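Local coordinates for possible exported protein (Mycobacterium tuberculosis, PDB 3MAY) that binds heme and delivers it to mycobacterial membrane transporters as part of a secreted heme-iron acquisition system, at residues V18-S21 and M22-L26; E31-Q34 and V35-V39. All coordinates share one frame; numbering follows the deposited sequence.

How the contacts relate
From the N terminus the chain first runs through helix 8-27, whose C-terminal half holds contact 1, then turns into helix 30-41, where contact 2 lies. Neither contact closes a loop: each joins successive turns of one helix, and the two follow in series without nesting or crossing. Their centres lie about 13 Å apart, and they meet chiefly through methyl and thioether groups. Leu26 CD2 packs 3.6 Å from Thr32 CG2, and Met22 CE lies 3.7 Å from Met36 SD, tying the two helices together. Both contacts also touch the second subunit, and the residues thought to bind heme, Tyr25, His29 and His55, lie in or beside them.

Contact 1: residues V18-S21 and M22-L26; sequences VAKS and MGDYL
Lys20 and Asp24, one helical turn apart, form an i to i+4 salt bridge in which Lys20 NZ stands 3.0 Å from Asp24 OD2. The two side chains approach at a slant. The lysine chain is extended as far as CE and then bends at its last torsion (chi4 -54°), which swings the ammonium group towards the carboxylate. Lys20 NZ is 3.6 Å from Asp24 OD1, so OD2 is the nearer oxygen. Long, flexible lysine suits this exposed face, and the short aspartate stays near its own turn to meet it; OD1 has a long, weak ion pair with Arg13 of the second subunit.

Ser21's small hydroxyl can return to the helix's own backbone, where OG bonds to Ser17 O. Tyr25 CB lies 3.6 Å from Ser21 O, while its ring leads away; the long phenol reaches Asp65 with its OH, and the ring meets that of His29 at about 35°. Beneath these side chains, the amides of Met22, Gly23, Asp24 and Tyr25 donate to the carbonyls of Val18, Ala19, Lys20 and Ser21, the hallmark of an alpha-helix, here the one carrying Tyr25, the probable axial ligand of heme iron.

Contact 2: residues E31-Q34 and V35-V39; sequences ETNQ and VMTAV
Within helix 30-41 of the heme-binding domain, Asn33 and Thr37 illustrate a threonine hydroxyl bonding back to a carbonyl one turn earlier. Thr37 OG1 donates to Asn33 O at 2.9 Å, while the amide Thr37 N reaches the same oxygen at 2.7 Å. Two donors from a single residue thus grip one carbonyl. The hydroxyl comes from above the carbonyl plane, 41° out of it, whereas the amide is tilted by 19°. The torsion of Thr37 makes this possible: OG1 sits beside its own backbone N (chi1 -68°), facing the preceding turn. A beta-branched hydroxyl fits here because its polar arm serves the backbone; OG1 also bonds to the amide of Ala8 of the second subunit.

The side-chain amide of Asn33 crosses Thr37 at a slant, with Asn33 OD1 3.5 Å from Thr37 OG1. Its ND2 bonds to Ser9 of the second subunit, so a side chain with an N-H to give suits this subunit boundary.

Another side of the helix is largely hydrocarbon and thioether, apart from the Thr32 hydroxyl. Thr32 and Met36 run side by side in the same direction, Thr32 CG2 lying 4.1 Å from Met36 CE. Methionine's unbranched, extended chain carries its methyl back alongside the threonine, while Met36 CB packs 3.4 Å from Thr32 O. Val35 CG2 lies 3.7 Å from Glu31 O; valine is compact and beta-branched, which keeps its methyls near the backbone, and its side chain packs against Leu52 and His55.

These side chains set the helix against three others. Thr32 and Val35 touch helix 46-57, including His55, a probable heme-binding residue; Thr32 and Met36 also pack on helices 8-27 and 60-69, and Asn33 and Thr37 meet the second subunit.

Contact 1: residues V18-S21 and M22-L26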
ATOM      1  N   VAL C  18      19.913  -2.818   4.711  1.00 31.63           N
ATOM      2  CA  VAL C  18      19.366  -2.509   3.438  1.00 31.15           C
ATOM      3  C   VAL C  18      19.012  -1.045   3.347  1.00 32.12           C
ATOM      4  O   VAL C  18      19.517  -0.322   2.451  1.00 34.60           O
ATOM      5  CB  VAL C  18      18.181  -3.407   3.070  1.00 31.41           C
ATOM      6  CG1 VAL C  18      17.429  -2.781   1.807  1.00 27.02           C
ATOM      7  CG2 VAL C  18      18.794  -4.801   2.778  1.00 31.22           C
ATOM      8  N   ALA C  19      18.182  -0.572   4.250  1.00 31.81           N
ATOM      9  CA  ALA C  19      17.792   0.854   4.233  1.00 32.06           C
ATOM     10  C   ALA C  19      18.995   1.797   4.289  1.00 33.08           C
ATOM     11  O   ALA C  19      19.097   2.746   3.538  1.00 33.23           O
ATOM     12  CB  ALA C  19      16.819   1.144   5.385  1.00 31.70           C
ATOM     13  N   LYS C  20      19.936   1.537   5.178  1.00 35.25           N
ATOM     14  CA  LYS C  20      21.098   2.401   5.233  1.00 37.40           C
ATOM     15  C   LYS C  20      21.827   2.382   3.914  1.00 37.45           C
ATOM     16  O   LYS C  20      22.173   3.395   3.375  1.00 39.11           O
ATOM     17  CB  LYS C  20      22.002   1.938   6.340  1.00 38.75           C
ATOM     18  CG  LYS C  20      23.054   2.894   6.640  1.00 42.36           C
ATOM     19  CD  LYS C  20      24.197   2.193   7.334  1.00 46.19           C
ATOM     20  CE  LYS C  20      25.337   3.181   7.470  1.00 51.50           C
ATOM     21  NZ  LYS C  20      25.618   3.710   6.087  1.00 53.46           N
ATOM     22  N   SER C  21      22.004   1.220   3.328  1.00 38.21           N
ATOM     23  CA  SER C  21      22.776   1.222   2.125  1.00 38.24           C
ATOM     24  C   SER C  21      21.945   1.762   0.981  1.00 38.23           C
ATOM     25  O   SER C  21      22.495   2.449   0.114  1.00 39.71           O
ATOM     26  CB  SER C  21      23.383  -0.132   1.887  1.00 38.80           C
ATOM     27  OG  SER C  21      22.350  -1.033   1.621  1.00 44.39           O
ATOM     28  N   MET C  22      20.621   1.594   1.000  1.00 37.36           N
ATOM     29  CA  MET C  22      19.806   2.392   0.050  1.00 38.33           C
ATOM     30  C   MET C  22      19.931   3.916   0.219  1.00 37.74           C
ATOM     31  O   MET C  22      19.912   4.677  -0.810  1.00 38.29           O
ATOM     32  CB  MET C  22      18.339   1.985  -0.000  1.00 40.37           C
ATOM     33  CG  MET C  22      17.438   2.873  -0.909  1.00 46.11           C
ATOM     34  SD  MET C  22      15.742   2.186  -0.997  1.00 60.97           S
ATOM     35  CE  MET C  22      14.733   3.480  -1.828  1.00 60.58           C
ATOM     36  N   GLY C  23      20.081   4.386   1.461  1.00 36.16           N
ATOM     37  CA  GLY C  23      20.323   5.807   1.671  1.00 35.36           C
ATOM     38  C   GLY C  23      21.673   6.211   1.065  1.00 36.20           C
ATOM     39  O   GLY C  23      21.770   7.231   0.371  1.00 36.14           O
ATOM     40  N   ASP C  24      22.726   5.426   1.316  1.00 35.95           N
ATOM     41  CA  ASP C  24      24.008   5.669   0.665  1.00 36.07           C
ATOM     42  C   ASP C  24      23.913   5.685  -0.877  1.00 35.39           C
ATOM     43  O   ASP C  24      24.494   6.556  -1.522  1.00 36.99           O
ATOM     44  CB  ASP C  24      25.016   4.600   1.101  1.00 37.56           C
ATOM     45  CG  ASP C  24      25.392   4.702   2.549  1.00 39.70           C
ATOM     46  OD1 ASP C  24      25.184   5.752   3.176  1.00 44.65           O
ATOM     47  OD2 ASP C  24      25.915   3.723   3.076  1.00 45.55           O
ATOM     48  N   TYR C  25      23.140   4.776  -1.478  1.00 32.96           N
ATOM     49  CA  TYR C  25      23.026   4.714  -2.922  1.00 30.77           C
ATOM     50  C   TYR C  25      22.350   5.949  -3.454  1.00 31.10           C
ATOM     51  O   TYR C  25      22.797   6.521  -4.431  1.00 32.23           O
ATOM     52  CB  TYR C  25      22.213   3.507  -3.320  1.00 30.88           C
ATOM     53  CG  TYR C  25      22.011   3.358  -4.796  1.00 31.66           C
ATOM     54  CD1 TYR C  25      23.030   2.891  -5.594  1.00 33.78           C
ATOM     55  CD2 TYR C  25      20.798   3.667  -5.410  1.00 33.10           C
ATOM     56  CE1 TYR C  25      22.854   2.737  -6.962  1.00 36.06           C
ATOM     57  CE2 TYR C  25      20.617   3.529  -6.837  1.00 32.61           C
ATOM     58  CZ  TYR C  25      21.667   3.049  -7.597  1.00 35.58           C
ATOM     59  OH  TYR C  25      21.612   2.856  -9.015  1.00 37.48           O
ATOM     60  N   LEU C  26      21.273   6.392  -2.813  1.00 31.63           N
ATOM     61  CA  LEU C  26      20.526   7.585  -3.300  1.00 31.50           C
ATOM     62  C   LEU C  26      21.376   8.793  -3.063  1.00 32.66           C
ATOM     63  O   LEU C  26      21.423   9.745  -3.860  1.00 33.37           O
ATOM     64  CB  LEU C  26      19.266   7.778  -2.483  1.00 30.44           C
ATOM     65  CG  LEU C  26      18.246   6.733  -2.701  1.00 29.31           C
ATOM     66  CD1 LEU C  26      17.016   7.052  -1.793  1.00 28.56           C
ATOM     67  CD2 LEU C  26      17.831   6.762  -4.202  1.00 27.64           C
TER

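Contact 2: residues E31-Q34 and V35-V39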
ATOM      1  N   GLU C  31      19.846  11.827  -9.015  1.00 39.61           N
ATOM      2  CA  GLU C  31      18.709  11.832  -9.951  1.00 42.45           C
ATOM      3  C   GLU C  31      17.727  10.748  -9.513  1.00 42.22           C
ATOM      4  O   GLU C  31      16.521  10.897  -9.602  1.00 44.68           O
ATOM      5  CB  GLU C  31      19.159  11.620 -11.414  1.00 44.13           C
ATOM      6  CG  GLU C  31      20.179  12.677 -11.941  1.00 46.04           C
ATOM      7  CD  GLU C  31      21.380  12.019 -12.682  1.00 55.31           C
ATOM      8  OE1 GLU C  31      22.567  12.110 -12.158  1.00 54.47           O
ATOM      9  OE2 GLU C  31      21.128  11.417 -13.791  1.00 57.82           O
ATOM     10  N   THR C  32      18.249   9.692  -8.926  1.00 41.36           N
ATOM     11  CA  THR C  32      17.407   8.713  -8.281  1.00 40.63           C
ATOM     12  C   THR C  32      16.873   9.303  -6.968  1.00 40.85           C
ATOM     13  O   THR C  32      15.647   9.208  -6.672  1.00 40.65           O
ATOM     14  CB  THR C  32      18.166   7.418  -8.069  1.00 39.95           C
ATOM     15  OG1 THR C  32      18.829   7.073  -9.296  1.00 42.38           O
ATOM     16  CG2 THR C  32      17.240   6.319  -7.702  1.00 38.28           C
ATOM     17  N   ASN C  33      17.726  10.011  -6.229  1.00 40.71           N
ATOM     18  CA  ASN C  33      17.225  10.698  -5.029  1.00 41.95           C
ATOM     19  C   ASN C  33      16.089  11.664  -5.390  1.00 44.11           C
ATOM     20  O   ASN C  33      15.064  11.744  -4.667  1.00 44.64           O
ATOM     21  CB  ASN C  33      18.328  11.441  -4.250  1.00 41.19           C
ATOM     22  CG  ASN C  33      18.077  11.489  -2.680  1.00 42.29           C
ATOM     23  OD1 ASN C  33      17.099  10.933  -2.142  1.00 42.09           O
ATOM     24  ND2 ASN C  33      19.015  12.087  -1.957  1.00 39.70           N
ATOM     25  N   GLN C  34      16.276  12.402  -6.487  1.00 45.16           N
ATOM     26  CA  GLN C  34      15.338  13.485  -6.871  1.00 47.29           C
ATOM     27  C   GLN C  34      13.979  12.818  -7.143  1.00 47.85           C
ATOM     28  O   GLN C  34      12.977  13.096  -6.487  1.00 47.54           O
ATOM     29  CB  GLN C  34      15.909  14.211  -8.112  1.00 48.50           C
ATOM     30  CG  GLN C  34      14.991  15.083  -8.962  1.00 51.42           C
ATOM     31  CD  GLN C  34      14.293  16.096  -8.120  1.00 59.19           C
ATOM     32  OE1 GLN C  34      14.887  16.568  -7.123  1.00 63.77           O
ATOM     33  NE2 GLN C  34      13.007  16.436  -8.470  1.00 58.36           N
ATOM     34  N   VAL C  35      13.969  11.870  -8.072  1.00 47.78           N
ATOM     35  CA  VAL C  35      12.756  11.147  -8.350  1.00 48.12           C
ATOM     36  C   VAL C  35      12.165  10.526  -7.111  1.00 48.44           C
ATOM     37  O   VAL C  35      10.937  10.480  -6.963  1.00 50.76           O
ATOM     38  CB  VAL C  35      12.981  10.075  -9.436  1.00 48.11           C
ATOM     39  CG1 VAL C  35      11.889   9.036  -9.393  1.00 50.59           C
ATOM     40  CG2 VAL C  35      13.037  10.709 -10.812  1.00 47.04           C
ATOM     41  N   MET C  36      12.992  10.033  -6.198  1.00 47.89           N
ATOM     42  CA  MET C  36      12.384   9.416  -5.029  1.00 48.39           C
ATOM     43  C   MET C  36      11.870  10.399  -4.012  1.00 49.12           C
ATOM     44  O   MET C  36      10.871  10.158  -3.368  1.00 50.70           O
ATOM     45  CB  MET C  36      13.252   8.377  -4.420  1.00 47.53           C
ATOM     46  CG  MET C  36      13.169   7.170  -5.222  1.00 51.44           C
ATOM     47  SD  MET C  36      14.225   5.892  -4.577  1.00 57.93           S
ATOM     48  CE  MET C  36      13.991   4.689  -5.898  1.00 58.53           C
ATOM     49  N   THR C  37      12.507  11.540  -3.922  1.00 49.43           N
ATOM     50  CA  THR C  37      12.070  12.555  -2.997  1.00 50.99           C
ATOM     51  C   THR C  37      10.749  13.140  -3.483  1.00 53.49           C
ATOM     52  O   THR C  37       9.763  13.151  -2.750  1.00 53.17           O
ATOM     53  CB  THR C  37      13.146  13.602  -2.879  1.00 50.64           C
ATOM     54  OG1 THR C  37      14.276  13.009  -2.225  1.00 47.81           O
ATOM     55  CG2 THR C  37      12.617  14.831  -2.115  1.00 52.93           C
ATOM     56  N   ALA C  38      10.731  13.578  -4.745  1.00 55.31           N
ATOM     57  CA  ALA C  38       9.477  13.990  -5.399  1.00 58.09           C
ATOM     58  C   ALA C  38       8.363  13.006  -5.045  1.00 59.33           C
ATOM     59  O   ALA C  38       7.393  13.442  -4.487  1.00 60.97           O
ATOM     60  CB  ALA C  38       9.636  14.156  -6.924  1.00 57.15           C
ATOM     61  N   VAL C  39       8.536  11.695  -5.262  1.00 59.59           N
ATOM     62  CA  VAL C  39       7.502  10.735  -4.830  1.00 61.31           C
ATOM     63  C   VAL C  39       7.106  10.871  -3.367  1.00 63.33           C
ATOM     64  O   VAL C  39       5.916  10.893  -3.059  1.00 65.96           O
ATOM     65  CB  VAL C  39       7.818   9.245  -5.118  1.00 60.22           C
ATOM     66  CG1 VAL C  39       6.739   8.369  -4.559  1.00 58.71           C
ATOM     67  CG2 VAL C  39       7.943   8.976  -6.606  1.00 60.19           C
TER